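PDB 5B89: cysteine desulfurase from Thermococcus onnurineus, which uses pyridoxal 5'-phosphate to take the sulfur from L-cysteine, probably passing it to a sulfur carrier and releasing L-alanine. Local coordinates for the alanine and pyridoxal-5'-phosphate site and the interface of chains A and B. Residues are numbered along the deposited sequence; one frame, centred on the assembly and turned at random. Chains: chain A/B, Cysteine desulfurase.

Contact 1: the alanine and pyridoxal-5'-phosphate site. Residues chain A 43-44, 105-107, 134, 183, 185, 210, 212-213, 233, 235-236, 371, 375, 391; chain B 66, 287-288. With ALA (alanine), chain C; PLP (pyridoxal-5'-phosphate), chain D.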
loop_
_atom_site.group_PDB
_atom_site.type_symbol
_atom_site.label_atom_id
_atom_site.label_comp_id
_atom_site.label_asym_id
_atom_site.label_seq_id
_atom_site.Cartn_x
_atom_site.Cartn_y
_atom_site.Cartn_z
ATOM N N THR A 43 12.488 -1.494 -15.990
ATOM C CA THR A 43 11.594 -0.399 -15.953
ATOM C C THR A 43 10.256 -0.810 -15.305
ATOM O O THR A 43 9.648 -0.058 -14.684
ATOM C CB THR A 43 11.362 0.100 -17.377
ATOM O OG1 THR A 43 12.572 0.664 -17.846
ATOM C CG2 THR A 43 10.334 1.092 -17.432
ATOM N N ALA A 44 9.860 -2.051 -15.503
ATOM C CA ALA A 44 8.636 -2.571 -14.883
ATOM C C ALA A 44 8.836 -2.813 -13.398
ATOM O O ALA A 44 8.025 -2.453 -12.615
ATOM C CB ALA A 44 8.193 -3.829 -15.575
ATOM N N ASN A 105 2.636 3.042 -3.995
ATOM C CA ASN A 105 3.364 3.187 -5.230
ATOM C C ASN A 105 3.306 4.620 -5.761
ATOM O O ASN A 105 2.666 5.415 -5.171
ATOM C CB ASN A 105 2.824 2.180 -6.246
ATOM C CG ASN A 105 1.346 2.351 -6.539
ATOM O OD1 ASN A 105 0.824 3.376 -6.448
ATOM N ND2 ASN A 105 0.707 1.286 -6.880
ATOM N N THR A 106 4.026 4.901 -6.865
ATOM C CA THR A 106 4.014 6.198 -7.482
ATOM C C THR A 106 2.665 6.638 -7.900
ATOM O O THR A 106 2.260 7.761 -7.723
ATOM C CB THR A 106 4.877 6.243 -8.696
ATOM O OG1 THR A 106 6.288 6.057 -8.299
ATOM C CG2 THR A 106 4.819 7.480 -9.442
ATOM N N SER A 107 1.862 5.674 -8.426
ATOM C CA SER A 107 0.537 6.050 -8.851
ATOM C C SER A 107 -0.374 6.547 -7.773
ATOM O O SER A 107 -1.062 7.579 -7.902
ATOM C CB SER A 107 -0.134 4.850 -9.506
ATOM O OG SER A 107 0.654 4.299 -10.563
ATOM N N HIS A 134 3.394 8.751 -18.393
ATOM C CA HIS A 134 2.847 7.447 -18.101
ATOM C C HIS A 134 1.423 7.784 -17.623
ATOM O O HIS A 134 1.204 8.796 -17.134
ATOM C CB HIS A 134 3.693 6.815 -16.986
ATOM C CG HIS A 134 3.090 5.623 -16.337
ATOM N ND1 HIS A 134 3.570 4.350 -16.505
ATOM C CD2 HIS A 134 2.069 5.521 -15.475
ATOM C CE1 HIS A 134 2.863 3.517 -15.775
ATOM N NE2 HIS A 134 1.958 4.207 -15.136
ATOM N N VAL A 183 12.072 10.824 -16.166
ATOM C CA VAL A 183 12.564 9.924 -17.152
ATOM C C VAL A 183 11.327 9.227 -17.774
ATOM O O VAL A 183 10.438 8.803 -16.998
ATOM C CB VAL A 183 13.509 8.821 -16.671
ATOM C CG1 VAL A 183 13.886 7.801 -17.741
ATOM C CG2 VAL A 183 14.777 9.474 -16.095
ATOM N N ASN A 185 9.346 6.233 -19.239
ATOM C CA ASN A 185 9.365 4.799 -19.193
ATOM C C ASN A 185 9.259 4.088 -20.555
ATOM O O ASN A 185 9.511 2.888 -20.622
ATOM C CB ASN A 185 8.182 4.298 -18.241
ATOM C CG ASN A 185 6.871 4.623 -18.802
ATOM O OD1 ASN A 185 6.589 5.786 -19.046
ATOM N ND2 ASN A 185 6.058 3.596 -19.038
ATOM N N ASP A 210 7.388 13.238 -11.350
ATOM C CA ASP A 210 7.213 11.744 -11.319
ATOM C C ASP A 210 8.606 11.210 -11.553
ATOM O O ASP A 210 9.160 11.170 -12.675
ATOM C CB ASP A 210 6.222 11.340 -12.369
ATOM C CG ASP A 210 6.214 9.830 -12.593
ATOM O OD1 ASP A 210 6.963 9.076 -11.932
ATOM O OD2 ASP A 210 5.439 9.439 -13.548
ATOM N N ALA A 212 9.499 8.032 -10.832
ATOM C CA ALA A 212 9.474 6.570 -10.775
ATOM C C ALA A 212 10.552 5.840 -11.543
ATOM O O ALA A 212 11.032 4.817 -11.151
ATOM C CB ALA A 212 8.101 6.082 -11.231
ATOM N N GLN A 213 10.953 6.423 -12.664
ATOM C CA GLN A 213 12.014 5.840 -13.466
ATOM C C GLN A 213 13.438 6.365 -13.266
ATOM O O GLN A 213 14.337 5.751 -13.777
ATOM C CB GLN A 213 11.646 5.941 -14.943
ATOM C CG GLN A 213 10.508 5.056 -15.232
ATOM C CD GLN A 213 10.797 3.559 -14.902
ATOM O OE1 GLN A 213 11.943 3.042 -14.797
ATOM N NE2 GLN A 213 9.716 2.868 -14.676
ATOM N N SER A 233 8.687 4.917 -6.712
ATOM C CA SER A 233 8.287 3.569 -6.296
ATOM C C SER A 233 9.439 2.764 -5.794
ATOM O O SER A 233 10.429 2.684 -6.482
ATOM C CB SER A 233 7.688 2.830 -7.482
ATOM O OG SER A 233 6.493 3.425 -7.852
ATOM N N HIS A 235 9.890 -0.432 -5.700
ATOM C CA HIS A 235 10.148 -1.664 -6.425
ATOM C C HIS A 235 10.902 -1.533 -7.726
ATOM O O HIS A 235 11.268 -2.514 -8.308
ATOM C CB HIS A 235 8.821 -2.457 -6.636
ATOM C CG HIS A 235 7.908 -1.797 -7.592
ATOM N ND1 HIS A 235 7.923 -2.077 -8.926
ATOM C CD2 HIS A 235 7.011 -0.816 -7.417
ATOM C CE1 HIS A 235 7.067 -1.292 -9.528
ATOM N NE2 HIS A 235 6.474 -0.543 -8.633
ATOM N N LYS A 236 11.128 -0.308 -8.131
ATOM C CA LYS A 236 11.862 -0.045 -9.337
ATOM C C LYS A 236 13.358 0.152 -9.040
ATOM O O LYS A 236 13.917 -0.646 -8.450
ATOM C CB LYS A 236 11.214 1.082 -10.118
ATOM C CG LYS A 236 9.849 0.634 -10.669
ATOM C CD LYS A 236 9.106 1.717 -11.357
ATOM C CE LYS A 236 7.784 1.251 -12.078
ATOM N NZ LYS A 236 7.426 2.374 -12.888
ATOM N N ARG A 371 9.947 -6.368 -22.135
ATOM C CA ARG A 371 8.548 -6.026 -22.206
ATOM C C ARG A 371 8.131 -5.521 -23.564
ATOM O O ARG A 371 8.855 -4.940 -24.249
ATOM C CB ARG A 371 8.125 -5.014 -21.130
ATOM C CG ARG A 371 6.670 -5.284 -20.705
ATOM C CD ARG A 371 6.197 -4.836 -19.336
ATOM N NE ARG A 371 6.545 -5.707 -18.223
ATOM C CZ ARG A 371 5.710 -6.358 -17.437
ATOM N NH1 ARG A 371 4.395 -6.376 -17.678
ATOM N NH2 ARG A 371 6.208 -7.032 -16.447
ATOM N N HIS A 375 3.339 0.116 -22.905
ATOM C CA HIS A 375 4.003 0.548 -21.688
ATOM C C HIS A 375 3.310 1.575 -20.867
ATOM O O HIS A 375 3.921 2.430 -20.152
ATOM C CB HIS A 375 5.408 1.089 -22.048
ATOM C CG HIS A 375 6.131 0.135 -22.900
ATOM N ND1 HIS A 375 6.334 -1.163 -22.533
ATOM C CD2 HIS A 375 6.763 0.302 -24.088
ATOM C CE1 HIS A 375 6.995 -1.806 -23.490
ATOM N NE2 HIS A 375 7.211 -0.930 -24.468
ATOM N N ARG A 391 10.925 -3.441 -25.300
ATOM C CA ARG A 391 11.686 -2.563 -24.401
ATOM C C ARG A 391 12.591 -3.386 -23.570
ATOM O O ARG A 391 12.199 -4.202 -22.766
ATOM C CB ARG A 391 10.803 -1.720 -23.580
ATOM C CG ARG A 391 11.411 -0.681 -22.605
ATOM C CD ARG A 391 10.381 -0.050 -21.687
ATOM N NE ARG A 391 9.951 -1.019 -20.667
ATOM C CZ ARG A 391 8.955 -0.836 -19.819
ATOM N NH1 ARG A 391 8.259 0.248 -19.852
ATOM N NH2 ARG A 391 8.703 -1.780 -18.946
ATOM N N ASN B 66 6.841 -7.862 -12.433
ATOM C CA ASN B 66 5.621 -7.116 -12.398
ATOM C C ASN B 66 4.523 -7.996 -13.043
ATOM O O ASN B 66 4.815 -8.943 -13.680
ATOM C CB ASN B 66 5.731 -5.732 -13.045
ATOM C CG ASN B 66 4.857 -4.710 -12.352
ATOM O OD1 ASN B 66 3.770 -5.032 -11.928
ATOM N ND2 ASN B 66 5.299 -3.503 -12.297
ATOM N N GLY B 287 -1.612 1.482 -10.530
ATOM C CA GLY B 287 -0.165 1.280 -10.395
ATOM C C GLY B 287 0.177 -0.094 -9.984
ATOM O O GLY B 287 -0.714 -0.977 -9.727
ATOM N N THR B 288 1.421 -0.410 -9.874
ATOM C CA THR B 288 1.865 -1.698 -9.504
ATOM C C THR B 288 1.342 -2.102 -8.150
ATOM O O THR B 288 1.566 -1.434 -7.166
ATOM C CB THR B 288 3.418 -1.740 -9.428
ATOM O OG1 THR B 288 3.950 -1.325 -10.718
ATOM C CG2 THR B 288 3.990 -3.050 -9.036
HETATM N N ALA C . 6.216 1.974 -15.608
HETATM C CA ALA C . 6.423 0.526 -15.680
HETATM C C ALA C . 6.344 0.006 -17.110
HETATM O O ALA C . 6.215 -1.210 -17.380
HETATM C CB ALA C . 5.551 -0.266 -14.686
HETATM O OXT ALA C . 6.479 0.884 -18.021
HETATM N N1 PLP D . 5.516 6.922 -13.846
HETATM C C2 PLP D . 6.563 6.402 -14.458
HETATM C C2A PLP D . 7.473 7.344 -15.247
HETATM C C3 PLP D . 6.846 4.964 -14.384
HETATM O O3 PLP D . 7.909 4.385 -14.968
HETATM C C4 PLP D . 5.939 4.187 -13.520
HETATM C C4A PLP D . 6.102 2.689 -13.311
HETATM C C5 PLP D . 4.855 4.923 -12.882
HETATM C C6 PLP D . 4.675 6.257 -13.023
HETATM C C5A PLP D . 3.929 4.131 -11.988
HETATM O O4P PLP D . 4.764 3.369 -11.001
HETATM P P PLP D . 3.927 2.368 -10.081
HETATM O O1P PLP D . 3.434 1.301 -11.058
HETATM O O2P PLP D . 2.800 3.084 -9.575
HETATM O O3P PLP D . 4.886 1.806 -9.157
#
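In this class-V aminotransferase-fold desulfurase, the cofactor is held as the internal aldimine: A:Lys236, extended beyond CG, ends with NZ bonded to C4A of PLP, while the product alanine lies beside it unlinked. A:His134 stacks nearly parallel on one face of the PLP pyridine ring, and the methyl A:Ala212 CB lies over the ring face, 3.6 Å from PLP C3. The A:Asp210 carboxylate oxygen OD2 meets PLP N1 at 2.5 Å, a contact likely to favour a protonated pyridine. The phosphate is shared between subunits: O2P takes N and OG of A:Ser107, O3P takes A:Ser233 OG and A:His235 NE2, and O1P takes N and OG1 of B:Thr288. From A:Arg391 CB, CG runs anti to the backbone N (chi1 -178°), CD lies over the A:His375 ring, and the chain bends at chi3 (73°). A:Thr43 CG2 and A:His375 ND1 lie over opposite guanidinium faces, both toward the rim. The tip salt-bridges the alanine carboxylate end-on and nearly coplanar, A:Arg391 NH1 2.6 Å from ALA OXT and NH2 3.0 Å from ALA O. NH1 also donates to A:Asn185 O, whose ND2 adds a second donor to OXT. An alanine here in place of A:Arg391 removes both guanidinium donors, and the ligand carboxylate would probably be held less firmly.

Contact 2: the interface of chains A and B. Residues chain A 258-262, 275; chain B 111, 115, 140, 143.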
loop_
_atom_site.group_PDB
_atom_site.type_symbol
_atom_site.label_atom_id
_atom_site.label_comp_id
_atom_site.label_asym_id
_atom_site.label_seq_id
_atom_site.Cartn_x
_atom_site.Cartn_y
_atom_site.Cartn_z
ATOM N N GLU A 258 -4.567 18.893 1.570
ATOM C CA GLU A 258 -5.587 18.279 2.369
ATOM C C GLU A 258 -5.350 16.748 2.328
ATOM O O GLU A 258 -5.309 16.250 1.260
ATOM C CB GLU A 258 -6.948 18.656 1.767
ATOM C CG GLU A 258 -8.106 17.838 2.268
ATOM C CD GLU A 258 -9.480 18.155 1.671
ATOM O OE1 GLU A 258 -10.426 17.758 2.366
ATOM O OE2 GLU A 258 -9.638 18.718 0.538
ATOM N N PRO A 259 -5.185 16.037 3.460
ATOM C CA PRO A 259 -4.911 14.607 3.336
ATOM C C PRO A 259 -6.067 13.908 2.704
ATOM O O PRO A 259 -7.168 13.914 3.247
ATOM C CB PRO A 259 -4.671 14.157 4.787
ATOM C CG PRO A 259 -5.236 15.238 5.647
ATOM C CD PRO A 259 -5.046 16.512 4.864
ATOM N N PRO A 260 -5.819 13.174 1.580
ATOM C CA PRO A 260 -6.987 12.490 1.037
ATOM C C PRO A 260 -7.490 11.261 1.801
ATOM O O PRO A 260 -8.710 10.937 1.768
ATOM C CB PRO A 260 -6.529 12.167 -0.384
ATOM C CG PRO A 260 -5.407 13.079 -0.676
ATOM C CD PRO A 260 -4.716 13.301 0.625
ATOM N N LEU A 261 -6.590 10.655 2.551
ATOM C CA LEU A 261 -6.880 9.485 3.358
ATOM C C LEU A 261 -6.675 9.817 4.796
ATOM O O LEU A 261 -5.564 10.242 5.150
ATOM C CB LEU A 261 -5.913 8.311 2.961
ATOM C CG LEU A 261 -5.874 8.015 1.459
ATOM C CD1 LEU A 261 -4.843 6.854 1.260
ATOM C CD2 LEU A 261 -7.226 7.708 0.781
ATOM N N ILE A 262 -7.718 9.686 5.597
ATOM C CA ILE A 262 -7.644 10.034 7.008
ATOM C C ILE A 262 -8.195 8.900 7.855
ATOM O O ILE A 262 -9.009 8.043 7.495
ATOM C CB ILE A 262 -8.381 11.367 7.267
ATOM C CG1 ILE A 262 -9.816 11.245 6.803
ATOM C CG2 ILE A 262 -7.653 12.505 6.581
ATOM C CD1 ILE A 262 -10.687 12.438 7.294
ATOM N N TYR A 275 -13.072 16.008 14.354
ATOM C CA TYR A 275 -11.704 15.617 14.514
ATOM C C TYR A 275 -10.721 16.722 14.317
ATOM O O TYR A 275 -11.025 17.718 13.688
ATOM C CB TYR A 275 -11.428 14.413 13.557
ATOM C CG TYR A 275 -11.488 14.785 12.066
ATOM C CD1 TYR A 275 -10.368 15.248 11.391
ATOM C CD2 TYR A 275 -12.674 14.669 11.367
ATOM C CE1 TYR A 275 -10.450 15.626 10.051
ATOM C CE2 TYR A 275 -12.747 15.012 10.005
ATOM C CZ TYR A 275 -11.637 15.452 9.368
ATOM O OH TYR A 275 -11.739 15.792 8.086
ATOM N N ASN B 111 -11.599 4.612 3.390
ATOM C CA ASN B 111 -11.510 5.936 2.741
ATOM C C ASN B 111 -11.941 5.802 1.288
ATOM O O ASN B 111 -12.615 6.683 0.772
ATOM C CB ASN B 111 -10.095 6.499 2.784
ATOM C CG ASN B 111 -9.838 7.263 4.071
ATOM O OD1 ASN B 111 -10.009 8.503 4.157
ATOM N ND2 ASN B 111 -9.379 6.562 5.108
ATOM N N LEU B 115 -14.761 7.980 -0.638
ATOM C CA LEU B 115 -14.427 8.826 -1.762
ATOM C C LEU B 115 -15.185 8.318 -2.950
ATOM O O LEU B 115 -15.711 9.200 -3.687
ATOM C CB LEU B 115 -12.936 8.719 -2.030
ATOM C CG LEU B 115 -12.051 9.431 -0.962
ATOM C CD1 LEU B 115 -10.576 9.057 -1.156
ATOM C CD2 LEU B 115 -12.176 10.950 -1.022
ATOM N N PRO B 140 -13.682 9.233 7.789
ATOM C CA PRO B 140 -14.159 9.446 6.441
ATOM C C PRO B 140 -15.627 9.830 6.370
ATOM O O PRO B 140 -15.997 10.599 5.438
ATOM C CB PRO B 140 -13.833 8.100 5.726
ATOM C CG PRO B 140 -12.717 7.526 6.567
ATOM C CD PRO B 140 -13.081 7.908 7.980
ATOM N N ARG B 143 -16.008 13.584 7.548
ATOM C CA ARG B 143 -15.567 14.481 6.478
ATOM C C ARG B 143 -16.642 14.570 5.454
ATOM O O ARG B 143 -17.008 15.698 5.028
ATOM C CB ARG B 143 -14.180 14.086 5.869
ATOM C CG ARG B 143 -13.679 14.958 4.761
ATOM C CD ARG B 143 -12.288 14.436 4.240
ATOM N NE ARG B 143 -12.334 13.072 3.756
ATOM C CZ ARG B 143 -11.274 12.340 3.388
ATOM N NH1 ARG B 143 -10.074 12.892 3.458
ATOM N NH2 ARG B 143 -11.469 11.046 2.952
HETATM O O HOH W 1 -9.273 15.359 4.289
#
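The guanidinium of B:Arg143, on helix 139-148, carries the aliphatic branch of A:Ile262 on one face, where CG1 sits 3.7 Å above the plane and offset toward the rim. At its edge, in plane, lie the carbonyl oxygen of A:Pro259 and a water. B:Arg143 starts with CG anti to the backbone N (chi1 179°), stays extended to CD and bends at chi3 (59°), so that its tip turns onto the loop of chain A. There B:Arg143 NH1 donates to A:Pro260 O at 2.9 Å, approaching from above the carbonyl plane; NH2 reaches the same oxygen more weakly. B:Arg143 NH1 also bonds to the water at 2.7 Å, and this water passes the contact on to A:Pro259 O. Nearer the root of the arginine, the A:Tyr275 hydroxyl OH rests against B:Arg143 CB at 3.7 Å, its ring turned almost perpendicular to the guanidinium. The amide of B:Asn111, from helix 106-117, crosses A:Ile262 at about a right angle and pairs with both its backbone polar groups. A:Ile262 N donates to B:Asn111 OD1 at 3.0 Å, while B:Asn111 ND2 donates nearly straight to A:Ile262 O at 2.8 Å, with that oxygen in the amide plane. Beside it, A:Leu261 CD2 packs on B:Asn111 CB. By reading backbone groups on the 259-262 loop, the two helices of chain B are likely to steady the loop and contribute to holding the two subunits together.

Contact 3: the interface of chains A and B. Residues chain A 103-105, 108, 111, 115, 261; chain B 103-104, 108, 260-261, 286.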
loop_
_atom_site.group_PDB
_atom_site.type_symbol
_atom_site.label_atom_id
_atom_site.label_comp_id
_atom_site.label_asym_id
_atom_site.label_seq_id
_atom_site.Cartn_x
_atom_site.Cartn_y
_atom_site.Cartn_z
ATOM N N THR A 103 3.393 5.624 0.702
ATOM C CA THR A 103 2.212 5.248 -0.073
ATOM C C THR A 103 2.465 3.830 -0.633
ATOM O O THR A 103 3.437 3.246 -0.340
ATOM C CB THR A 103 1.999 6.205 -1.262
ATOM O OG1 THR A 103 3.080 6.086 -2.156
ATOM C CG2 THR A 103 1.977 7.603 -0.819
ATOM N N LYS A 104 1.548 3.303 -1.438
ATOM C CA LYS A 104 1.769 1.962 -2.016
ATOM C C LYS A 104 2.643 1.933 -3.279
ATOM O O LYS A 104 3.247 0.997 -3.569
ATOM C CB LYS A 104 0.432 1.201 -2.202
ATOM C CG LYS A 104 -0.137 1.278 -3.566
ATOM C CD LYS A 104 -1.318 0.329 -3.824
ATOM C CE LYS A 104 -2.498 0.743 -2.976
ATOM N NZ LYS A 104 -2.986 2.163 -3.112
ATOM N N ASN A 105 2.636 3.042 -3.995
ATOM C CA ASN A 105 3.364 3.187 -5.230
ATOM C C ASN A 105 3.306 4.620 -5.761
ATOM O O ASN A 105 2.666 5.415 -5.171
ATOM C CB ASN A 105 2.824 2.180 -6.246
ATOM C CG ASN A 105 1.346 2.351 -6.539
ATOM O OD1 ASN A 105 0.824 3.376 -6.448
ATOM N ND2 ASN A 105 0.707 1.286 -6.880
ATOM N N GLU A 108 -0.319 5.900 -6.600
ATOM C CA GLU A 108 -1.024 6.410 -5.451
ATOM C C GLU A 108 -0.542 7.851 -5.097
ATOM O O GLU A 108 -1.324 8.745 -4.846
ATOM C CB GLU A 108 -0.912 5.489 -4.225
ATOM C CG GLU A 108 -1.643 6.010 -2.999
ATOM C CD GLU A 108 -1.442 5.190 -1.711
ATOM O OE1 GLU A 108 -1.194 3.999 -1.769
ATOM O OE2 GLU A 108 -1.662 5.739 -0.601
ATOM N N ASN A 111 -1.930 10.430 -7.483
ATOM C CA ASN A 111 -3.338 10.617 -7.233
ATOM C C ASN A 111 -3.546 11.459 -6.015
ATOM O O ASN A 111 -4.474 12.301 -5.936
ATOM C CB ASN A 111 -4.113 9.241 -7.100
ATOM C CG ASN A 111 -4.505 8.673 -8.417
ATOM O OD1 ASN A 111 -5.642 8.909 -8.855
ATOM N ND2 ASN A 111 -3.650 7.892 -9.019
ATOM N N LEU A 115 -5.729 14.904 -5.630
ATOM C CA LEU A 115 -6.785 14.941 -4.690
ATOM C C LEU A 115 -6.566 15.990 -3.589
ATOM O O LEU A 115 -7.506 16.653 -3.273
ATOM C CB LEU A 115 -7.092 13.544 -4.091
ATOM C CG LEU A 115 -7.619 12.487 -5.067
ATOM C CD1 LEU A 115 -7.500 11.155 -4.384
ATOM C CD2 LEU A 115 -9.049 12.862 -5.492
ATOM N N LEU A 261 -6.590 10.655 2.551
ATOM C CA LEU A 261 -6.880 9.485 3.358
ATOM C C LEU A 261 -6.675 9.817 4.796
ATOM O O LEU A 261 -5.564 10.242 5.150
ATOM C CB LEU A 261 -5.913 8.311 2.961
ATOM C CG LEU A 261 -5.874 8.015 1.459
ATOM C CD1 LEU A 261 -4.843 6.854 1.260
ATOM C CD2 LEU A 261 -7.226 7.708 0.781
ATOM N N THR B 103 -5.655 -3.076 -1.446
ATOM C CA THR B 103 -5.304 -1.773 -0.914
ATOM C C THR B 103 -4.114 -1.921 0.035
ATOM O O THR B 103 -3.556 -2.950 0.118
ATOM C CB THR B 103 -6.480 -1.178 -0.104
ATOM O OG1 THR B 103 -6.720 -1.997 1.021
ATOM C CG2 THR B 103 -7.722 -1.152 -0.954
ATOM N N LYS B 104 -3.766 -0.858 0.747
ATOM C CA LYS B 104 -2.642 -0.978 1.683
ATOM C C LYS B 104 -3.030 -1.431 3.076
ATOM O O LYS B 104 -2.254 -1.951 3.780
ATOM C CB LYS B 104 -1.771 0.298 1.754
ATOM C CG LYS B 104 -2.173 1.293 2.769
ATOM C CD LYS B 104 -1.086 2.345 2.982
ATOM C CE LYS B 104 -1.097 3.232 1.767
ATOM N NZ LYS B 104 -2.462 3.832 1.529
ATOM N N GLU B 108 -7.209 2.572 4.205
ATOM C CA GLU B 108 -7.287 2.933 2.782
ATOM C C GLU B 108 -8.641 2.428 2.228
ATOM O O GLU B 108 -9.377 3.197 1.588
ATOM C CB GLU B 108 -6.129 2.435 1.952
ATOM C CG GLU B 108 -6.234 2.821 0.488
ATOM C CD GLU B 108 -5.159 2.153 -0.399
ATOM O OE1 GLU B 108 -4.063 1.886 0.086
ATOM O OE2 GLU B 108 -5.366 2.110 -1.626
ATOM N N PRO B 260 -11.417 5.938 -6.841
ATOM C CA PRO B 260 -10.760 7.160 -6.395
ATOM C C PRO B 260 -9.363 7.311 -6.911
ATOM O O PRO B 260 -8.857 8.402 -7.009
ATOM C CB PRO B 260 -10.720 6.959 -4.850
ATOM C CG PRO B 260 -11.926 6.092 -4.638
ATOM C CD PRO B 260 -11.890 5.068 -5.713
ATOM N N LEU B 261 -8.687 6.180 -7.143
ATOM C CA LEU B 261 -7.289 6.152 -7.589
ATOM C C LEU B 261 -7.249 5.570 -8.994
ATOM O O LEU B 261 -7.672 4.407 -9.257
ATOM C CB LEU B 261 -6.387 5.329 -6.673
ATOM C CG LEU B 261 -6.462 5.674 -5.193
ATOM C CD1 LEU B 261 -5.658 4.702 -4.370
ATOM C CD2 LEU B 261 -6.067 7.084 -4.903
ATOM N N ALA B 286 -4.714 1.128 -9.050
ATOM C CA ALA B 286 -3.854 2.025 -9.798
ATOM C C ALA B 286 -2.378 1.737 -9.499
ATOM O O ALA B 286 -2.019 1.649 -8.319
ATOM C CB ALA B 286 -4.201 3.435 -9.420
HETATM O O HOH W 2 -3.101 2.867 -5.914
#
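Three partners grip the ammonium NZ of A:Lys104, part of a salt-bridge cluster across the two-fold interface of chains A and B: OE2 of B:Glu108 in an inter-subunit salt bridge at 2.8 Å, OE1 of A:Glu108 in its own chain at 2.9 Å, and a water that leads to B:Ala286 O. Bends at chi3 and chi4 (66° and 56°) curl the lysine tip back to reach both carboxylates. The B:Glu108 carboxylate is met through the syn lone pair of OE2, whereas A:Glu108 OE1 is approached from above its plane. The two-fold axis repeats the pattern, B:Lys104 NZ forming the twin inter-subunit salt bridge to A:Glu108 OE2 at 3.0 Å and another to B:Glu108 OE1. The ammonium groups would probably offset the repulsion between the OE1 atoms of A:Glu108 and B:Glu108, 4.0 Å apart. Each glutamate leaves helix 106-117 with CG anti to the backbone N and an extended chain, and OE1 also accepts from the backbone N of the lysine in its own chain. Alongside the cluster, B:Leu261 CD2 crosses obliquely onto A:Asn111 CB at 3.6 Å. A:Asn105 OD1 takes the backbone N of A:Glu108 nearly along its C=O axis, while its ND2 donates to B:Ala286 O at 3.1 Å, in the carbonyl plane and on a lone pair.

The centres of the C-alpha atoms of contact 2 and contact 3 lie about 12 Å apart and the two share A:Leu261, so they form neighbouring patches of one two-fold interface. Measured between the same C-alpha centres, contact 1 is about 15 Å from contact 3 and about 27 Å from contact 2. A:Asn105 belongs to both contact 1 and contact 3, and helix 106-117 supplies residues to all three, its start lying by the cofactor phosphate and its later turns at the subunit boundary. Because chain B also lends residues to contact 1, each active site is composite, and its completeness is likely to depend on the dimer.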